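Carboxylic ester hydrolase (Aspergillus niger, PDB 7K4O) probably hydrolyses ester bonds of tannins as a secreted serine esterase of the tannase family, which belongs to the alpha/beta-hydrolase clan. Local coordinates at residues F150-K163 with R190-W203. Sequence-based numbering, arbitrary orientation.
Sequences FAYKAHRELSLIGK and REGWSQVQRFGDEW
Tyr152 and Ser194 mark the near point of two helices, their CA atoms 5.5 Å apart. The short axes of 150-163 and 190-196 cross at -75°. Past the crossing the chain continues alongside helix 150-163, with a type I beta turn from Phe199 to Glu202.

A wider pi-type turn at 150-153 presents two carbonyls to Arg190. Its NH1 meets Ala151 O at 3.0 Å on a lone pair, nearly straight. Its NH2 reaches Phe150 O from above the carbonyl plane and also pairs with Glu187. His155 NE2 donates to Glu191 OE1 at 2.9 Å, above the carboxylate plane; Gly95 N grips the same oxygen.

Two arginines lie flat on rings. The Arg198 guanidinium covers one face of Tyr152, centres 4.1 Å apart, and its NH1 is tied to Ser194 O. Arg156 lies over Phe199, planes 2° apart, with CD 3.6 Å from the ring centroid; Arg198 CB packs on the opposite face. The Arg156 chain bends at chi2 (54°), which lays CD over the ring; its NH1 makes a long salt bridge to Glu202 OE1, 3.8 Å.

Ser159 OG donates to Glu202 OE2 at 2.8 Å and accepts a weak bond from Trp203 NE1. Lys163 NZ donates to Glu202 O at 2.8 Å.

Helix 187-196 follows the probable nucleophile elbow, as in alpha/beta-hydrolases; Ser186 lines the gallic acid pocket, and the Arg190 side chain lies about 7 Å from the bound acid. Helix 144-169 packs on strands 50-66 and 89-93, and Trp203 stacks on Tyr182 of strand 179-185.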
ATOM      1  N   PHE A 150       7.828   1.824 -14.137  1.00 18.88           N
ATOM      2  CA  PHE A 150       7.093   1.277 -12.982  1.00 20.26           C
ATOM      3  C   PHE A 150       7.644   1.847 -11.683  1.00 21.00           C
ATOM      4  O   PHE A 150       6.876   2.226 -10.778  1.00 19.37           O
ATOM      5  CB  PHE A 150       7.184  -0.250 -12.993  1.00 20.10           C
ATOM      6  CG  PHE A 150       6.371  -0.986 -11.961  1.00 19.86           C
ATOM      7  CD1 PHE A 150       5.005  -0.783 -11.834  1.00 21.81           C
ATOM      8  CD2 PHE A 150       6.961  -1.919 -11.134  1.00 22.61           C
ATOM      9  CE1 PHE A 150       4.262  -1.504 -10.917  1.00 22.02           C
ATOM     10  CE2 PHE A 150       6.222  -2.611 -10.175  1.00 24.86           C
ATOM     11  CZ  PHE A 150       4.876  -2.443 -10.110  1.00 22.79           C
ATOM     12  N   ALA A 151       8.972   1.909 -11.547  1.00 19.04           N
ATOM     13  CA  ALA A 151       9.654   2.350 -10.321  1.00 19.51           C
ATOM     14  C   ALA A 151       9.211   3.763  -9.948  1.00 20.26           C
ATOM     15  O   ALA A 151       8.874   3.942  -8.777  1.00 19.81           O
ATOM     16  CB  ALA A 151      11.154   2.273 -10.453  1.00 21.33           C
ATOM     17  N   TYR A 152       9.358   4.711 -10.868  1.00 20.11           N
ATOM     18  CA  TYR A 152       9.097   6.129 -10.525  1.00 19.76           C
ATOM     19  C   TYR A 152       8.883   7.018 -11.734  1.00 21.14           C
ATOM     20  O   TYR A 152       8.356   8.132 -11.542  1.00 19.54           O
ATOM     21  CB  TYR A 152      10.232   6.690  -9.660  1.00 19.15           C
ATOM     22  CG  TYR A 152      11.560   6.867 -10.349  1.00 20.10           C
ATOM     23  CD1 TYR A 152      11.843   8.004 -11.082  1.00 22.09           C
ATOM     24  CD2 TYR A 152      12.562   5.881 -10.263  1.00 21.11           C
ATOM     25  CE1 TYR A 152      13.082   8.176 -11.696  1.00 25.11           C
ATOM     26  CE2 TYR A 152      13.804   6.051 -10.851  1.00 23.12           C
ATOM     27  CZ  TYR A 152      14.064   7.196 -11.567  1.00 27.31           C
ATOM     28  OH  TYR A 152      15.292   7.371 -12.178  1.00 31.14           O
ATOM     29  N   LYS A 153       9.271   6.635 -12.930  1.00 18.46           N
ATOM     30  CA  LYS A 153       9.304   7.646 -14.005  1.00 19.28           C
ATOM     31  C   LYS A 153       7.886   7.915 -14.506  1.00 19.25           C
ATOM     32  O   LYS A 153       7.584   9.081 -14.908  1.00 19.58           O
ATOM     33  CB  LYS A 153      10.241   7.209 -15.140  1.00 22.49           C
ATOM     34  CG  LYS A 153      10.484   8.258 -16.192  1.00 27.94           C
ATOM     35  CD  LYS A 153      11.742   7.957 -17.066  1.00 31.56           C
ATOM     36  CE  LYS A 153      11.571   6.704 -17.909  1.00 31.03           C
ATOM     37  NZ  LYS A 153      12.671   6.570 -18.896  1.00 29.26           N
ATOM     38  N   ALA A 154       7.034   6.915 -14.620  1.00 18.87           N
ATOM     39  CA  ALA A 154       5.668   7.088 -15.168  1.00 18.97           C
ATOM     40  C   ALA A 154       4.861   8.075 -14.297  1.00 18.15           C
ATOM     41  O   ALA A 154       4.131   8.943 -14.848  1.00 18.73           O
ATOM     42  CB  ALA A 154       4.931   5.755 -15.233  1.00 19.56           C
ATOM     43  N   HIS A 155       5.001   7.990 -12.994  1.00 18.76           N
ATOM     44  CA  HIS A 155       4.229   8.907 -12.111  1.00 19.69           C
ATOM     45  C   HIS A 155       4.762  10.341 -12.184  1.00 20.78           C
ATOM     46  O   HIS A 155       3.962  11.306 -12.152  1.00 20.01           O
ATOM     47  CB  HIS A 155       4.206   8.406 -10.687  1.00 19.69           C
ATOM     48  CG  HIS A 155       3.071   7.495 -10.431  1.00 20.02           C
ATOM     49  ND1 HIS A 155       1.737   7.960 -10.456  1.00 20.18           N
ATOM     50  CD2 HIS A 155       3.036   6.160 -10.245  1.00 22.06           C
ATOM     51  CE1 HIS A 155       0.951   6.918 -10.269  1.00 23.04           C
ATOM     52  NE2 HIS A 155       1.709   5.807 -10.105  1.00 22.80           N
ATOM     53  N   ARG A 156       6.056  10.505 -12.344  1.00 19.90           N
ATOM     54  CA  ARG A 156       6.644  11.847 -12.558  1.00 20.94           C
ATOM     55  C   ARG A 156       6.039  12.480 -13.815  1.00 19.56           C
ATOM     56  O   ARG A 156       5.633  13.672 -13.781  1.00 20.33           O
ATOM     57  CB  ARG A 156       8.159  11.706 -12.635  1.00 21.71           C
ATOM     58  CG  ARG A 156       8.897  12.991 -12.909  1.00 23.76           C
ATOM     59  CD  ARG A 156       8.537  14.037 -11.937  1.00 23.70           C
ATOM     60  NE  ARG A 156       9.489  15.154 -12.090  1.00 24.78           N
ATOM     61  CZ  ARG A 156       9.339  16.318 -11.451  1.00 27.04           C
ATOM     62  NH1 ARG A 156       8.364  16.501 -10.575  1.00 26.04           N
ATOM     63  NH2 ARG A 156      10.220  17.272 -11.639  1.00 30.82           N
ATOM     64  N   GLU A 157       6.010  11.719 -14.925  1.00 18.33           N
ATOM     65  CA  GLU A 157       5.489  12.210 -16.216  1.00 19.89           C
ATOM     66  C   GLU A 157       3.990  12.532 -16.092  1.00 20.18           C
ATOM     67  O   GLU A 157       3.555  13.574 -16.618  1.00 20.35           O
ATOM     68  CB  GLU A 157       5.788  11.182 -17.290  1.00 20.64           C
ATOM     69  CG  GLU A 157       7.268  11.086 -17.638  1.00 21.86           C
ATOM     70  CD  GLU A 157       7.714   9.880 -18.463  1.00 22.45           C
ATOM     71  OE1 GLU A 157       6.847   9.059 -18.865  1.00 22.60           O
ATOM     72  OE2 GLU A 157       8.946   9.791 -18.713  1.00 23.11           O
ATOM     73  N   LEU A 158       3.232  11.634 -15.472  1.00 18.79           N
ATOM     74  CA  LEU A 158       1.782  11.839 -15.268  1.00 19.38           C
ATOM     75  C   LEU A 158       1.559  13.165 -14.528  1.00 18.94           C
ATOM     76  O   LEU A 158       0.684  13.950 -14.942  1.00 19.98           O
ATOM     77  CB  LEU A 158       1.154  10.659 -14.536  1.00 20.54           C
ATOM     78  CG  LEU A 158      -0.281  10.854 -13.987  1.00 20.74           C
ATOM     79  CD1 LEU A 158      -1.272  11.241 -15.067  1.00 18.68           C
ATOM     80  CD2 LEU A 158      -0.705   9.638 -13.201  1.00 21.40           C
ATOM     81  N   SER A 159       2.261  13.390 -13.433  1.00 18.85           N
ATOM     82  CA  SER A 159       2.040  14.645 -12.676  1.00 20.38           C
ATOM     83  C   SER A 159       2.425  15.839 -13.531  1.00 20.27           C
ATOM     84  O   SER A 159       1.649  16.849 -13.563  1.00 19.98           O
ATOM     85  CB  SER A 159       2.780  14.634 -11.379  1.00 21.18           C
ATOM     86  OG  SER A 159       2.234  13.664 -10.515  1.00 23.73           O
ATOM     87  N   LEU A 160       3.583  15.821 -14.191  1.00 19.43           N
ATOM     88  CA  LEU A 160       4.012  17.010 -14.969  1.00 20.56           C
ATOM     89  C   LEU A 160       2.990  17.294 -16.061  1.00 21.89           C
ATOM     90  O   LEU A 160       2.587  18.448 -16.229  1.00 21.62           O
ATOM     91  CB  LEU A 160       5.390  16.775 -15.555  1.00 22.52           C
ATOM     92  CG  LEU A 160       6.522  16.819 -14.542  1.00 21.88           C
ATOM     93  CD1 LEU A 160       7.820  16.277 -15.146  1.00 23.55           C
ATOM     94  CD2 LEU A 160       6.738  18.244 -14.075  1.00 25.46           C
ATOM     95  N   ILE A 161       2.597  16.279 -16.824  1.00 19.53           N
ATOM     96  CA  ILE A 161       1.663  16.478 -17.968  1.00 20.18           C
ATOM     97  C   ILE A 161       0.259  16.847 -17.456  1.00 21.29           C
ATOM     98  O   ILE A 161      -0.354  17.810 -17.999  1.00 21.44           O
ATOM     99  CB  ILE A 161       1.621  15.243 -18.866  1.00 20.51           C
ATOM    100  CG1 ILE A 161       2.959  15.042 -19.531  1.00 21.79           C
ATOM    101  CG2 ILE A 161       0.484  15.365 -19.854  1.00 23.01           C
ATOM    102  CD1 ILE A 161       3.114  13.653 -20.143  1.00 23.60           C
ATOM    103  N   GLY A 162      -0.245  16.119 -16.483  1.00 19.87           N
ATOM    104  CA  GLY A 162      -1.609  16.303 -15.963  1.00 20.05           C
ATOM    105  C   GLY A 162      -1.797  17.657 -15.313  1.00 20.22           C
ATOM    106  O   GLY A 162      -2.808  18.324 -15.547  1.00 20.44           O
ATOM    107  N   LYS A 163      -0.816  18.093 -14.532  1.00 20.78           N
ATOM    108  CA  LYS A 163      -0.906  19.418 -13.873  1.00 21.97           C
ATOM    109  C   LYS A 163      -0.902  20.514 -14.945  1.00 21.15           C
ATOM    110  O   LYS A 163      -1.663  21.463 -14.794  1.00 21.67           O
ATOM    111  CB  LYS A 163       0.182  19.608 -12.828  1.00 20.19           C
ATOM    112  CG  LYS A 163      -0.008  18.703 -11.621  1.00 20.99           C
ATOM    113  CD  LYS A 163       1.220  18.590 -10.724  1.00 23.63           C
ATOM    114  CE  LYS A 163       1.662  19.900 -10.138  1.00 24.21           C
ATOM    115  NZ  LYS A 163       2.930  19.755  -9.372  1.00 24.75           N
ATOM    116  N   ARG A 190       3.478   2.359  -2.522  1.00 19.53           N
ATOM    117  CA  ARG A 190       4.891   2.427  -2.923  1.00 20.25           C
ATOM    118  C   ARG A 190       5.037   3.540  -3.973  1.00 18.99           C
ATOM    119  O   ARG A 190       5.994   4.342  -3.939  1.00 20.78           O
ATOM    120  CB  ARG A 190       5.400   1.114  -3.528  1.00 19.28           C
ATOM    121  CG  ARG A 190       6.912   1.147  -3.772  1.00 20.05           C
ATOM    122  CD  ARG A 190       7.328   0.034  -4.724  1.00 19.86           C
ATOM    123  NE  ARG A 190       6.788   0.170  -6.067  1.00 18.55           N
ATOM    124  CZ  ARG A 190       7.226   1.024  -6.987  1.00 20.93           C
ATOM    125  NH1 ARG A 190       8.260   1.832  -6.746  1.00 19.93           N
ATOM    126  NH2 ARG A 190       6.651   1.094  -8.156  1.00 21.13           N
ATOM    127  N   GLU A 191       4.129   3.597  -4.924  1.00 20.23           N
ATOM    128  CA  GLU A 191       4.194   4.604  -5.996  1.00 19.74           C
ATOM    129  C   GLU A 191       4.119   6.007  -5.411  1.00 19.07           C
ATOM    130  O   GLU A 191       4.871   6.873  -5.866  1.00 20.31           O
ATOM    131  CB  GLU A 191       3.125   4.373  -7.034  1.00 20.02           C
ATOM    132  CG  GLU A 191       3.336   3.104  -7.852  1.00 19.78           C
ATOM    133  CD  GLU A 191       2.111   2.561  -8.547  1.00 23.74           C
ATOM    134  OE1 GLU A 191       1.122   3.289  -8.701  1.00 21.43           O
ATOM    135  OE2 GLU A 191       2.157   1.375  -9.000  1.00 22.28           O
ATOM    136  N   GLY A 192       3.291   6.221  -4.385  1.00 19.32           N
ATOM    137  CA  GLY A 192       3.293   7.530  -3.707  1.00 20.83           C
ATOM    138  C   GLY A 192       4.665   7.854  -3.145  1.00 20.08           C
ATOM    139  O   GLY A 192       5.207   8.929  -3.393  1.00 19.12           O
ATOM    140  N   TRP A 193       5.263   6.921  -2.411  1.00 19.58           N
ATOM    141  CA  TRP A 193       6.608   7.162  -1.815  1.00 19.60           C
ATOM    142  C   TRP A 193       7.661   7.353  -2.907  1.00 17.91           C
ATOM    143  O   TRP A 193       8.618   8.101  -2.680  1.00 19.29           O
ATOM    144  CB  TRP A 193       7.013   6.051  -0.844  1.00 18.98           C
ATOM    145  CG  TRP A 193       6.380   6.177   0.499  1.00 18.43           C
ATOM    146  CD1 TRP A 193       5.531   5.290   1.075  1.00 21.16           C
ATOM    147  CD2 TRP A 193       6.467   7.295   1.400  1.00 18.83           C
ATOM    148  NE1 TRP A 193       5.159   5.728   2.314  1.00 21.65           N
ATOM    149  CE2 TRP A 193       5.711   6.963   2.538  1.00 20.37           C
ATOM    150  CE3 TRP A 193       7.186   8.502   1.409  1.00 19.52           C
ATOM    151  CZ2 TRP A 193       5.611   7.815   3.633  1.00 20.81           C
ATOM    152  CZ3 TRP A 193       7.086   9.338   2.499  1.00 21.21           C
ATOM    153  CH2 TRP A 193       6.285   9.007   3.589  1.00 20.50           C
ATOM    154  N   SER A 194       7.519   6.732  -4.073  1.00 18.34           N
ATOM    155  CA  SER A 194       8.518   6.821  -5.150  1.00 18.83           C
ATOM    156  C   SER A 194       8.687   8.288  -5.565  1.00 19.55           C
ATOM    157  O   SER A 194       9.795   8.702  -5.964  1.00 20.05           O
ATOM    158  CB  SER A 194       8.185   5.952  -6.333  1.00 19.34           C
ATOM    159  OG  SER A 194       7.130   6.465  -7.141  1.00 19.90           O
ATOM    160  N   GLN A 195       7.611   9.066  -5.517  1.00 18.45           N
ATOM    161  CA  GLN A 195       7.657  10.488  -5.918  1.00 18.66           C
ATOM    162  C   GLN A 195       8.071  11.389  -4.742  1.00 18.78           C
ATOM    163  O   GLN A 195       8.919  12.263  -4.922  1.00 18.95           O
ATOM    164  CB  GLN A 195       6.306  10.978  -6.443  1.00 19.70           C
ATOM    165  CG  GLN A 195       5.767  10.133  -7.577  1.00 19.26           C
ATOM    166  CD  GLN A 195       6.703  10.058  -8.764  1.00 20.24           C
ATOM    167  OE1 GLN A 195       6.961  11.046  -9.422  1.00 20.79           O
ATOM    168  NE2 GLN A 195       7.286   8.881  -8.989  1.00 18.38           N
ATOM    169  N   VAL A 196       7.536  11.141  -3.548  1.00 18.18           N
ATOM    170  CA  VAL A 196       7.873  11.938  -2.339  1.00 18.85           C
ATOM    171  C   VAL A 196       9.382  11.859  -2.057  1.00 20.54           C
ATOM    172  O   VAL A 196       9.968  12.827  -1.662  1.00 18.88           O
ATOM    173  CB  VAL A 196       7.020  11.495  -1.165  1.00 20.01           C
ATOM    174  CG1 VAL A 196       7.484  12.120   0.141  1.00 19.51           C
ATOM    175  CG2 VAL A 196       5.517  11.773  -1.394  1.00 21.04           C
ATOM    176  N   GLN A 197       9.993  10.714  -2.345  1.00 19.94           N
ATOM    177  CA  GLN A 197      11.437  10.494  -2.123  1.00 19.05           C
ATOM    178  C   GLN A 197      12.342  11.209  -3.123  1.00 19.90           C
ATOM    179  O   GLN A 197      13.517  11.311  -2.826  1.00 20.20           O
ATOM    180  CB  GLN A 197      11.702   8.984  -2.099  1.00 18.08           C
ATOM    181  CG  GLN A 197      11.220   8.340  -0.833  1.00 18.16           C
ATOM    182  CD  GLN A 197      11.242   6.834  -0.819  1.00 21.22           C
ATOM    183  OE1 GLN A 197      11.846   6.179  -1.683  1.00 21.88           O
ATOM    184  NE2 GLN A 197      10.502   6.250   0.111  1.00 19.94           N
ATOM    185  N   ARG A 198      11.839  11.663  -4.271  1.00 19.94           N
ATOM    186  CA  ARG A 198      12.635  12.215  -5.360  1.00 20.18           C
ATOM    187  C   ARG A 198      12.262  13.646  -5.743  1.00 21.97           C
ATOM    188  O   ARG A 198      13.178  14.350  -6.180  1.00 21.98           O
ATOM    189  CB  ARG A 198      12.473  11.321  -6.592  1.00 19.86           C
ATOM    190  CG  ARG A 198      13.124   9.947  -6.437  1.00 19.63           C
ATOM    191  CD  ARG A 198      12.919   9.052  -7.632  1.00 20.69           C
ATOM    192  NE  ARG A 198      13.583   7.766  -7.534  1.00 20.51           N
ATOM    193  CZ  ARG A 198      13.088   6.686  -6.920  1.00 20.72           C
ATOM    194  NH1 ARG A 198      11.942   6.720  -6.274  1.00 21.05           N
ATOM    195  NH2 ARG A 198      13.782   5.550  -6.927  1.00 21.72           N
ATOM    196  N   PHE A 199      10.998  14.026  -5.657  1.00 22.45           N
ATOM    197  CA  PHE A 199      10.484  15.256  -6.324  1.00 22.68           C
ATOM    198  C   PHE A 199       9.714  16.077  -5.293  1.00 22.57           C
ATOM    199  O   PHE A 199       8.513  15.778  -5.015  1.00 25.42           O
ATOM    200  CB  PHE A 199       9.651  14.908  -7.541  1.00 21.71           C
ATOM    201  CG  PHE A 199      10.301  13.958  -8.511  1.00 21.65           C
ATOM    202  CD1 PHE A 199      11.449  14.325  -9.192  1.00 24.28           C
ATOM    203  CD2 PHE A 199       9.801  12.682  -8.690  1.00 22.97           C
ATOM    204  CE1 PHE A 199      12.083  13.424 -10.034  1.00 24.77           C
ATOM    205  CE2 PHE A 199      10.410  11.788  -9.532  1.00 22.70           C
ATOM    206  CZ  PHE A 199      11.566  12.160 -10.203  1.00 23.31           C
ATOM    207  N   GLY A 200      10.383  17.051  -4.739  1.00 22.30           N
ATOM    208  CA  GLY A 200       9.872  17.757  -3.548  1.00 24.70           C
ATOM    209  C   GLY A 200       8.596  18.530  -3.793  1.00 24.30           C
ATOM    210  O   GLY A 200       7.774  18.625  -2.858  1.00 26.05           O
ATOM    211  N   ASP A 201       8.406  19.065  -4.984  1.00 24.26           N
ATOM    212  CA  ASP A 201       7.194  19.895  -5.204  1.00 29.17           C
ATOM    213  C   ASP A 201       6.232  19.276  -6.217  1.00 25.93           C
ATOM    214  O   ASP A 201       5.324  20.004  -6.649  1.00 26.84           O
ATOM    215  CB  ASP A 201       7.574  21.306  -5.612  1.00 39.34           C
ATOM    216  CG  ASP A 201       8.562  21.324  -6.739  1.00 47.94           C
ATOM    217  OD1 ASP A 201       8.392  20.528  -7.689  1.00 50.53           O
ATOM    218  OD2 ASP A 201       9.577  22.050  -6.592  1.00 75.11           O
ATOM    219  N   GLU A 202       6.290  17.979  -6.482  1.00 22.84           N
ATOM    220  CA  GLU A 202       5.310  17.342  -7.372  1.00 21.92           C
ATOM    221  C   GLU A 202       3.915  17.404  -6.718  1.00 21.56           C
ATOM    222  O   GLU A 202       2.938  17.727  -7.410  1.00 21.60           O
ATOM    223  CB  GLU A 202       5.763  15.908  -7.629  1.00 20.98           C
ATOM    224  CG  GLU A 202       4.806  15.102  -8.469  1.00 22.50           C
ATOM    225  CD  GLU A 202       5.346  13.732  -8.893  1.00 24.45           C
ATOM    226  OE1 GLU A 202       6.552  13.623  -8.962  1.00 29.50           O
ATOM    227  OE2 GLU A 202       4.548  12.880  -9.238  1.00 25.83           O
ATOM    228  N   TRP A 203       3.824  17.083  -5.436  1.00 20.22           N
ATOM    229  CA  TRP A 203       2.555  17.080  -4.690  1.00 21.43           C
ATOM    230  C   TRP A 203       2.678  17.897  -3.416  1.00 20.01           C
ATOM    231  O   TRP A 203       3.714  17.821  -2.709  1.00 21.33           O
ATOM    232  CB  TRP A 203       2.090  15.674  -4.345  1.00 21.09           C
ATOM    233  CG  TRP A 203       1.930  14.755  -5.512  1.00 20.30           C
ATOM    234  CD1 TRP A 203       1.411  15.009  -6.748  1.00 19.61           C
ATOM    235  CD2 TRP A 203       2.346  13.383  -5.532  1.00 17.30           C
ATOM    236  NE1 TRP A 203       1.427  13.859  -7.518  1.00 19.22           N
ATOM    237  CE2 TRP A 203       2.022  12.871  -6.802  1.00 18.99           C
ATOM    238  CE3 TRP A 203       2.934  12.527  -4.593  1.00 18.92           C
ATOM    239  CZ2 TRP A 203       2.233  11.536  -7.154  1.00 19.58           C
ATOM    240  CZ3 TRP A 203       3.146  11.212  -4.941  1.00 18.32           C
ATOM    241  CH2 TRP A 203       2.792  10.718  -6.192  1.00 18.71           C
TER
HETATM  242  O   HOH W   1       6.026   4.687  -9.121  1.00 21.62           O
HETATM  243  O   HOH W   2      10.905   4.102  -6.016  1.00 20.73           O
HETATM  244  O   HOH W   3       7.566  19.222  -9.773  1.00 34.66           O
HETATM  245  O   HOH W   4       4.225  22.251  -8.467  1.00 40.98           O